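Local coordinates for 2-nitropropane dioxygenase (Streptomyces ansochromogenes, PDB 3BW2), which binds FMN in a TIM barrel and acts as a nitroalkane-oxidizing flavoenzyme, probably using molecular oxygen to denitrify alkyl nitronates such as propionate 3-nitronate, at residues L27-C32 / R58-R63; E157-E162 / R204-I209; T148-T153 / A164-V169; T267-G272 / N280-E285. All coordinates share one frame; numbering follows the deposited sequence.

Interaction 1. Residues L27-C32 / R58-R63; sequences LAAAVC and RGLTGR
Ala29 and Leu60 meet methyl to methylene: Ala29 CB sits 3.6 Å from Leu60 CB. Leu60 has its CG anti to the carbonyl carbon (chi1 -63°), a setting that also brings one branch alongside, with CD1 4.1 Å from Ala29 CB. One helical turn further on, Cys32 points its CB at Thr61 and touches both branches of that side chain, OG1 at 3.8 Å and CG2 at 4.0 Å. Thr61 CG2 reaches back as well, coming within 4.1 Å of Ala29 CA, so this methyl rests between the two small residues of helix 25-33. The placement follows from chi1 of Thr61: OG1 lies anti to the backbone N (179°) and turns to its own chain, where Arg63 N donates to it over 3.0 Å in an ST turn. The same hydroxyl is also hydrogen-bonded to Glu33. Arg63 then runs its extended chain past the end of the segment 27-32, and its CD lies 3.2 Å from Cys32 O. Leu57, one turn before Thr61, adds to the cover over Ala28 and Ala29. The small side chain of Ala29 lets the chain leaving helix 47-60 approach closely, with Thr61 CA 5.7 Å from Ala29 CA. Helix 25-33 thus packs against the C-terminal end of helix 47-60 and the loop that follows it, in the outer helical layer of the TIM barrel.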
# COMPACT_ATOMS: atom_id res chain seq x y z
N LEU A 27 9.19 -6.30 26.80
CA LEU A 27 8.86 -6.68 25.43
C LEU A 27 10.15 -6.89 24.64
O LEU A 27 10.35 -7.94 24.03
CB LEU A 27 8.00 -5.60 24.75
CG LEU A 27 7.67 -5.85 23.27
CD1 LEU A 27 7.04 -7.23 23.08
CD2 LEU A 27 6.71 -4.77 22.78
N ALA A 28 11.02 -5.89 24.65
CA ALA A 28 12.28 -5.96 23.92
C ALA A 28 13.08 -7.20 24.32
O ALA A 28 13.62 -7.91 23.47
CB ALA A 28 13.09 -4.70 24.16
N ALA A 29 13.15 -7.47 25.62
CA ALA A 29 13.89 -8.63 26.11
C ALA A 29 13.34 -9.94 25.54
O ALA A 29 14.11 -10.78 25.07
CB ALA A 29 13.85 -8.67 27.63
N ALA A 30 12.03 -10.11 25.57
CA ALA A 30 11.43 -11.34 25.05
C ALA A 30 11.75 -11.52 23.58
O ALA A 30 12.03 -12.63 23.12
CB ALA A 30 9.91 -11.32 25.26
N VAL A 31 11.72 -10.42 22.83
CA VAL A 31 12.04 -10.47 21.41
C VAL A 31 13.52 -10.85 21.24
O VAL A 31 13.85 -11.79 20.52
CB VAL A 31 11.75 -9.10 20.73
CG1 VAL A 31 12.19 -9.13 19.28
CG2 VAL A 31 10.26 -8.79 20.81
N CYS A 32 14.40 -10.12 21.93
CA CYS A 32 15.83 -10.40 21.87
C CYS A 32 16.15 -11.85 22.22
O CYS A 32 16.90 -12.52 21.51
CB CYS A 32 16.60 -9.49 22.84
SG CYS A 32 16.54 -7.74 22.47
N ARG A 58 19.26 -4.24 29.82
CA ARG A 58 20.55 -4.91 29.87
C ARG A 58 20.55 -5.96 30.97
O ARG A 58 21.30 -6.94 30.91
CB ARG A 58 21.67 -3.90 30.10
CG ARG A 58 22.01 -3.07 28.86
CD ARG A 58 22.89 -1.88 29.22
NE ARG A 58 23.45 -1.23 28.03
CZ ARG A 58 24.02 -0.03 28.04
NH1 ARG A 58 24.11 0.65 29.18
NH2 ARG A 58 24.52 0.48 26.92
N GLY A 59 19.71 -5.75 31.98
CA GLY A 59 19.61 -6.69 33.07
C GLY A 59 18.68 -7.83 32.70
O GLY A 59 18.64 -8.86 33.37
N LEU A 60 17.92 -7.64 31.62
CA LEU A 60 16.98 -8.67 31.16
C LEU A 60 17.58 -9.52 30.05
O LEU A 60 17.26 -10.70 29.93
CB LEU A 60 15.68 -8.03 30.69
CG LEU A 60 14.92 -7.28 31.79
CD1 LEU A 60 13.70 -6.59 31.21
CD2 LEU A 60 14.52 -8.26 32.88
N THR A 61 18.45 -8.92 29.24
CA THR A 61 19.07 -9.67 28.15
C THR A 61 20.45 -9.14 27.81
O THR A 61 20.74 -7.96 27.97
CB THR A 61 18.20 -9.63 26.87
OG1 THR A 61 18.86 -10.37 25.83
CG2 THR A 61 18.00 -8.20 26.41
N GLY A 62 21.31 -10.04 27.33
CA GLY A 62 22.65 -9.64 26.95
C GLY A 62 22.74 -9.57 25.44
O GLY A 62 23.81 -9.29 24.88
N ARG A 63 21.62 -9.81 24.77
CA ARG A 63 21.57 -9.79 23.32
C ARG A 63 21.34 -8.38 22.77
O ARG A 63 20.84 -7.50 23.47
CB ARG A 63 20.48 -10.75 22.84
CG ARG A 63 20.68 -12.15 23.43
CD ARG A 63 19.68 -13.16 22.91
NE ARG A 63 19.92 -14.48 23.49
CZ ARG A 63 21.04 -15.19 23.32
NH1 ARG A 63 22.03 -14.70 22.59
NH2 ARG A 63 21.17 -16.37 23.90

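Interaction 2. Residues E157-E162 / R204-I209; sequences EARAVE and REAVDI
Glu162 lays its extended side chain along Val207, the two running past each other in opposite directions, with OE1 3.5 Å from Val207 CB. The contact lies in the helical layer of the TIM barrel, between helix 155-163 and the chain leaving helix 196-206. With CG anti to the backbone N (chi1 177°), the carboxylate reaches the turn beyond that helix, where Asp208 N donates to Glu162 OE2 over 2.8 Å. The bond is nearly straight, 172° at the hydrogen, and OE2 is met on its syn side, 34° out of the carboxylate plane. The Asp208 carboxylate is close by, and repulsion between the two acids may be partly offset by this N-H. On the barrel side of the carboxylate, the apolar layer is made by Val207 CG1, 4.1 Å from Ala158 CB, and by Ile209 CD1, 4.3 Å from Val161 CG1. Val169 of strand 168-172 touches Ala158, Val161 and Ile209, so the same layer lies against the barrel wall. At the other end of the contact, Arg159 spreads its guanidinium over Ala206: the carbonyl O lies over one face, and Ala206 CA stands 3.6 Å above the plane, offset toward the rim.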
# COMPACT_ATOMS: atom_id res chain seq x y z
N GLU A 157 13.73 10.01 0.12
CA GLU A 157 14.10 10.02 1.53
C GLU A 157 15.14 8.94 1.82
O GLU A 157 16.05 9.15 2.63
CB GLU A 157 12.87 9.83 2.41
CG GLU A 157 11.90 11.01 2.36
CD GLU A 157 10.69 10.84 3.26
OE1 GLU A 157 10.41 9.70 3.68
OE2 GLU A 157 10.01 11.84 3.54
N ALA A 158 15.02 7.79 1.17
CA ALA A 158 15.97 6.70 1.39
C ALA A 158 17.37 7.12 0.92
O ALA A 158 18.36 6.80 1.57
CB ALA A 158 15.52 5.45 0.65
N ARG A 159 17.44 7.84 -0.20
CA ARG A 159 18.73 8.30 -0.71
C ARG A 159 19.35 9.27 0.31
O ARG A 159 20.57 9.29 0.48
CB ARG A 159 18.55 9.01 -2.06
CG ARG A 159 18.26 8.07 -3.22
CD ARG A 159 18.13 8.84 -4.53
NE ARG A 159 18.02 7.96 -5.69
CZ ARG A 159 18.99 7.16 -6.12
NH1 ARG A 159 20.15 7.12 -5.49
NH2 ARG A 159 18.80 6.40 -7.20
N ALA A 160 18.51 10.06 0.97
CA ALA A 160 18.96 11.01 1.98
C ALA A 160 19.52 10.25 3.18
O ALA A 160 20.51 10.67 3.78
CB ALA A 160 17.79 11.89 2.42
N VAL A 161 18.88 9.14 3.53
CA VAL A 161 19.34 8.33 4.65
C VAL A 161 20.74 7.78 4.33
O VAL A 161 21.64 7.84 5.17
CB VAL A 161 18.36 7.15 4.92
CG1 VAL A 161 18.99 6.16 5.89
CG2 VAL A 161 17.06 7.70 5.51
N GLU A 162 20.90 7.25 3.13
CA GLU A 162 22.18 6.70 2.69
C GLU A 162 23.25 7.79 2.64
O GLU A 162 24.36 7.59 3.11
CB GLU A 162 22.03 6.06 1.31
CG GLU A 162 23.33 5.52 0.73
CD GLU A 162 23.13 4.79 -0.59
OE1 GLU A 162 22.56 5.39 -1.52
OE2 GLU A 162 23.55 3.62 -0.69
N ARG A 204 15.20 -0.34 -2.82
CA ARG A 204 16.28 -1.29 -3.11
C ARG A 204 17.11 -0.85 -4.33
O ARG A 204 18.32 -1.07 -4.36
CB ARG A 204 15.71 -2.70 -3.31
CG ARG A 204 16.73 -3.76 -3.76
CD ARG A 204 18.13 -3.51 -3.18
NE ARG A 204 18.25 -3.78 -1.75
CZ ARG A 204 18.99 -3.05 -0.92
NH1 ARG A 204 19.68 -2.00 -1.36
NH2 ARG A 204 19.07 -3.39 0.36
N GLU A 205 16.46 -0.23 -5.31
CA GLU A 205 17.18 0.22 -6.50
C GLU A 205 17.74 1.63 -6.37
O GLU A 205 18.54 2.07 -7.20
CB GLU A 205 16.27 0.16 -7.74
CG GLU A 205 15.66 -1.21 -7.98
CD GLU A 205 15.34 -1.46 -9.45
OE1 GLU A 205 15.02 -0.49 -10.17
OE2 GLU A 205 15.40 -2.63 -9.87
N ALA A 206 17.33 2.33 -5.32
CA ALA A 206 17.78 3.70 -5.09
C ALA A 206 19.01 3.79 -4.19
O ALA A 206 19.79 4.75 -4.29
CB ALA A 206 16.65 4.52 -4.49
N VAL A 207 19.19 2.82 -3.30
CA VAL A 207 20.34 2.83 -2.40
C VAL A 207 21.03 1.48 -2.39
O VAL A 207 20.48 0.49 -2.87
CB VAL A 207 19.92 3.19 -0.95
CG1 VAL A 207 19.18 4.52 -0.93
CG2 VAL A 207 19.07 2.07 -0.36
N ASP A 208 22.24 1.43 -1.82
CA ASP A 208 22.99 0.18 -1.75
C ASP A 208 23.09 -0.38 -0.34
O ASP A 208 23.62 -1.47 -0.14
CB ASP A 208 24.40 0.37 -2.32
CG ASP A 208 24.39 0.79 -3.78
OD1 ASP A 208 23.60 0.21 -4.56
OD2 ASP A 208 25.18 1.69 -4.14
N ILE A 209 22.60 0.37 0.64
CA ILE A 209 22.64 -0.09 2.02
C ILE A 209 21.47 -1.03 2.31
O ILE A 209 20.48 -1.02 1.58
CB ILE A 209 22.60 1.10 3.00
CG1 ILE A 209 21.39 1.98 2.71
CG2 ILE A 209 23.88 1.91 2.88
CD1 ILE A 209 21.14 3.03 3.78

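Interaction 3. Residues T148-T153 / A164-V169; sequences TLVTAT and AGADAV
Strand residues 148-152 run parallel to the start of the next strand at Ala168 and Val169, which the loop 164-167 leads into. Leu149 CA is 5.0 Å from Ala168 CA, and Val150 pairs with Val169. Ala168 N donates to Thr148 O over 3.2 Å, and Val150 N reaches Ala168 O in a weak bond of 3.3 Å. CA-H...O contacts from Leu149 to Ala168 O and from Val169 to Val150 O fill in the ladder. Its start is clamped by Asp167, whose OD2 accepts from Thr148 N over 2.8 Å through the anti lone pair, and from Thr148 OG1 over 3.2 Å from above the carboxylate plane. The hydroxyl gets there because OG1 sits between the backbone N and the carbonyl carbon (chi1 57°). Asp167 OD1 forms a salt bridge with Arg142. Together with helix 155-163, the strands make a beta-alpha-beta crossover of the TIM barrel; Gly165, at positive phi, ends that helix in a Schellman motif. On the helix side, Val150 CG2 lies 4.1 Å from Ala166 CB, and further along Ala152 CB meets Val169 CG2 at 3.6 Å. Leu149 and Ala168 are on the other face, where the side chain of Leu149 is about 5 Å from that of the FMN-binding Gln235.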
# COMPACT_ATOMS: atom_id res chain seq x y z
N THR A 148 23.35 2.35 12.87
CA THR A 148 22.31 3.36 12.74
C THR A 148 21.28 3.06 11.66
O THR A 148 21.62 2.67 10.54
CB THR A 148 22.93 4.74 12.46
OG1 THR A 148 23.74 4.68 11.28
CG2 THR A 148 23.79 5.19 13.64
N LEU A 149 20.01 3.25 12.02
CA LEU A 149 18.89 3.03 11.11
C LEU A 149 18.05 4.30 11.05
O LEU A 149 17.95 5.03 12.03
CB LEU A 149 18.02 1.88 11.59
CG LEU A 149 18.47 0.44 11.35
CD1 LEU A 149 19.85 0.19 11.92
CD2 LEU A 149 17.46 -0.49 11.99
N VAL A 150 17.46 4.56 9.88
CA VAL A 150 16.60 5.73 9.69
C VAL A 150 15.43 5.37 8.79
O VAL A 150 15.60 4.69 7.77
CB VAL A 150 17.37 6.90 9.03
CG1 VAL A 150 16.44 8.10 8.88
CG2 VAL A 150 18.59 7.27 9.87
N THR A 151 14.23 5.82 9.15
CA THR A 151 13.06 5.54 8.33
C THR A 151 12.95 6.47 7.12
O THR A 151 13.30 7.66 7.19
CB THR A 151 11.75 5.68 9.16
OG1 THR A 151 11.66 4.59 10.08
CG2 THR A 151 10.52 5.67 8.24
N ALA A 152 12.47 5.92 6.01
CA ALA A 152 12.25 6.67 4.78
C ALA A 152 10.93 6.16 4.21
O ALA A 152 10.63 4.97 4.34
CB ALA A 152 13.38 6.41 3.78
N THR A 153 10.14 7.03 3.60
CA THR A 153 8.86 6.62 3.04
C THR A 153 8.82 6.72 1.51
O THR A 153 7.83 6.34 0.88
CB THR A 153 7.70 7.44 3.64
OG1 THR A 153 7.84 8.82 3.27
CG2 THR A 153 7.70 7.34 5.17
N ALA A 164 23.54 10.31 4.37
CA ALA A 164 23.92 10.71 5.72
C ALA A 164 24.91 9.73 6.33
O ALA A 164 25.45 9.98 7.40
CB ALA A 164 22.68 10.82 6.60
N GLY A 165 25.12 8.61 5.64
CA GLY A 165 26.05 7.61 6.14
C GLY A 165 25.44 6.54 7.03
O GLY A 165 26.17 5.73 7.60
N ALA A 166 24.12 6.52 7.16
CA ALA A 166 23.44 5.53 8.00
C ALA A 166 23.74 4.10 7.53
O ALA A 166 24.00 3.88 6.35
CB ALA A 166 21.94 5.77 7.98
N ASP A 167 23.70 3.14 8.45
CA ASP A 167 23.99 1.74 8.11
C ASP A 167 22.86 1.04 7.36
O ASP A 167 23.10 0.13 6.57
CB ASP A 167 24.30 0.95 9.38
CG ASP A 167 25.57 1.41 10.06
OD1 ASP A 167 26.66 1.16 9.50
OD2 ASP A 167 25.48 2.03 11.14
N ALA A 168 21.62 1.46 7.60
CA ALA A 168 20.49 0.84 6.93
C ALA A 168 19.30 1.77 6.96
O ALA A 168 19.21 2.65 7.81
CB ALA A 168 20.12 -0.47 7.62
N VAL A 169 18.39 1.58 6.01
CA VAL A 169 17.21 2.40 5.93
C VAL A 169 15.99 1.54 6.19
O VAL A 169 15.93 0.38 5.77
CB VAL A 169 17.08 3.06 4.53
CG1 VAL A 169 17.09 1.99 3.45
CG2 VAL A 169 15.79 3.88 4.46

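Interaction 4. Residues T267-G272 / N280-E285; sequences TRAFTG and NRFLRE
Asn280 stands at the N-cap of helix 281-286 and meets Phe270 at the ring edge: OD1 lies near the ring plane, 3.8 Å from Phe270 CZ. The same OD1 accepts from Leu283 N over 3.0 Å (162° at the hydrogen); this capping bond, with the ND2 bonds to the carbonyls of Met317 and Ala314, holds the amide beside the ring. Two residues on, Phe282 supplies the other ring of the aromatic pair. Its CG is anti to the backbone N (chi1 -162°), which swings the ring toward segment 267-272, where it lies nearly parallel to Phe270, planes at 20° and centroids 4.8 Å apart. The rings are displaced so far that only their near edges face each other; Phe282 CD2 comes within 3.3 Å of Phe270 CE1. At the edge of the Phe282 ring, near its plane, Ala269 O stands 3.5 Å from CE2; the hydrogen bond to this carbonyl comes from Tyr85 OH. Leu283 follows and runs alongside Thr267 in the opposite sense, its CD1 3.5 Å from Thr267 CG2. Thr267 OG1 is turned to its own chain, accepting from Ala269 N over 3.0 Å in an ST turn. With Asn280, Ala269 O and Thr267 OG1 bonded within their own segments or beyond, the contact between the segments is mainly apolar and aromatic packing, with two carbonyl oxygens set at ring edges.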
# COMPACT_ATOMS: atom_id res chain seq x y z
N THR A 267 -4.29 9.88 9.91
CA THR A 267 -4.91 11.11 10.38
C THR A 267 -3.96 11.97 11.20
O THR A 267 -2.98 11.47 11.76
CB THR A 267 -6.16 10.82 11.25
OG1 THR A 267 -6.77 12.05 11.64
CG2 THR A 267 -5.77 10.04 12.50
N ARG A 268 -4.24 13.26 11.26
CA ARG A 268 -3.45 14.20 12.04
C ARG A 268 -4.25 14.58 13.28
O ARG A 268 -3.81 15.39 14.09
CB ARG A 268 -3.14 15.46 11.22
CG ARG A 268 -2.19 15.26 10.04
CD ARG A 268 -1.62 16.61 9.56
NE ARG A 268 -0.70 16.47 8.43
CZ ARG A 268 -1.08 16.24 7.17
NH1 ARG A 268 -2.36 16.13 6.86
NH2 ARG A 268 -0.16 16.10 6.22
N ALA A 269 -5.42 13.97 13.43
CA ALA A 269 -6.31 14.27 14.55
C ALA A 269 -5.68 14.25 15.94
O ALA A 269 -5.94 15.13 16.75
CB ALA A 269 -7.50 13.31 14.52
N PHE A 270 -4.85 13.25 16.21
CA PHE A 270 -4.25 13.13 17.53
C PHE A 270 -2.94 13.86 17.78
O PHE A 270 -2.68 14.30 18.90
CB PHE A 270 -4.05 11.64 17.86
CG PHE A 270 -5.32 10.84 17.85
CD1 PHE A 270 -6.22 10.93 18.90
CD2 PHE A 270 -5.62 10.00 16.78
CE1 PHE A 270 -7.40 10.19 18.89
CE2 PHE A 270 -6.81 9.27 16.75
CZ PHE A 270 -7.70 9.37 17.82
N THR A 271 -2.11 13.99 16.75
CA THR A 271 -0.80 14.60 16.94
C THR A 271 -0.39 15.71 15.98
O THR A 271 0.65 16.35 16.18
CB THR A 271 0.28 13.52 16.88
OG1 THR A 271 0.36 13.01 15.54
CG2 THR A 271 -0.06 12.36 17.82
N GLY A 272 -1.17 15.93 14.93
CA GLY A 272 -0.81 16.97 13.98
C GLY A 272 0.11 16.46 12.88
O GLY A 272 0.59 17.24 12.06
N ASN A 280 -12.11 5.72 14.99
CA ASN A 280 -12.96 5.78 16.16
C ASN A 280 -13.63 7.15 16.19
O ASN A 280 -13.46 7.94 15.27
CB ASN A 280 -12.15 5.53 17.45
CG ASN A 280 -11.04 6.54 17.66
OD1 ASN A 280 -10.92 7.51 16.91
ND2 ASN A 280 -10.22 6.32 18.69
N ARG A 281 -14.40 7.42 17.25
CA ARG A 281 -15.11 8.69 17.37
C ARG A 281 -14.23 9.92 17.19
O ARG A 281 -14.53 10.80 16.38
CB ARG A 281 -15.82 8.76 18.73
CG ARG A 281 -16.68 10.01 18.90
CD ARG A 281 -17.22 10.12 20.32
NE ARG A 281 -16.16 10.29 21.31
CZ ARG A 281 -15.37 11.36 21.40
NH1 ARG A 281 -15.53 12.38 20.57
NH2 ARG A 281 -14.43 11.41 22.33
N PHE A 282 -13.15 9.99 17.96
CA PHE A 282 -12.24 11.13 17.89
C PHE A 282 -11.75 11.35 16.47
O PHE A 282 -11.72 12.48 15.98
CB PHE A 282 -11.04 10.90 18.83
CG PHE A 282 -10.29 12.16 19.17
CD1 PHE A 282 -10.49 12.80 20.39
CD2 PHE A 282 -9.39 12.72 18.27
CE1 PHE A 282 -9.81 13.97 20.70
CE2 PHE A 282 -8.70 13.89 18.57
CZ PHE A 282 -8.91 14.52 19.79
N LEU A 283 -11.35 10.28 15.80
CA LEU A 283 -10.85 10.39 14.44
C LEU A 283 -11.94 10.89 13.49
O LEU A 283 -11.71 11.81 12.70
CB LEU A 283 -10.28 9.05 13.97
CG LEU A 283 -9.36 9.07 12.74
CD1 LEU A 283 -8.51 7.81 12.72
CD2 LEU A 283 -10.19 9.20 11.46
N ARG A 284 -13.12 10.29 13.57
CA ARG A 284 -14.22 10.69 12.70
C ARG A 284 -14.59 12.17 12.89
O ARG A 284 -14.84 12.88 11.92
CB ARG A 284 -15.46 9.83 12.96
CG ARG A 284 -15.44 8.46 12.30
CD ARG A 284 -16.76 7.74 12.50
NE ARG A 284 -16.88 7.17 13.84
CZ ARG A 284 -16.34 6.01 14.21
NH1 ARG A 284 -15.66 5.28 13.33
NH2 ARG A 284 -16.48 5.57 15.45
N GLU A 285 -14.61 12.62 14.14
CA GLU A 285 -14.97 13.99 14.44
C GLU A 285 -13.95 15.08 14.14
O GLU A 285 -14.30 16.12 13.59
CB GLU A 285 -15.37 14.11 15.91
CG GLU A 285 -16.75 13.56 16.24
CD GLU A 285 -17.12 13.78 17.69
OE1 GLU A 285 -16.90 14.90 18.20
OE2 GLU A 285 -17.63 12.83 18.33

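In the fold
From the N terminus, interaction 1 comes first, bringing helix 25-33 against the end of helix 47-60 and closing a loop that includes strand 38-41. Interactions 3 and 2 follow and cross, since their segments alternate along the chain: 148-153, 157-162, 164-169, 204-209. Interaction 3 closes the short crossover through helix 155-163, and interaction 2 joins that helix to the exit of helix 196-206. Their centres are 8 Å apart, and they touch where Val161 meets Val150 and Ala158 meets Ala152. Interaction 4 closes last, across strand 275-278, bringing the end of strand 264-267 and the following loop against the start of helix 281-286; its centre is about 29 Å from that of interaction 3.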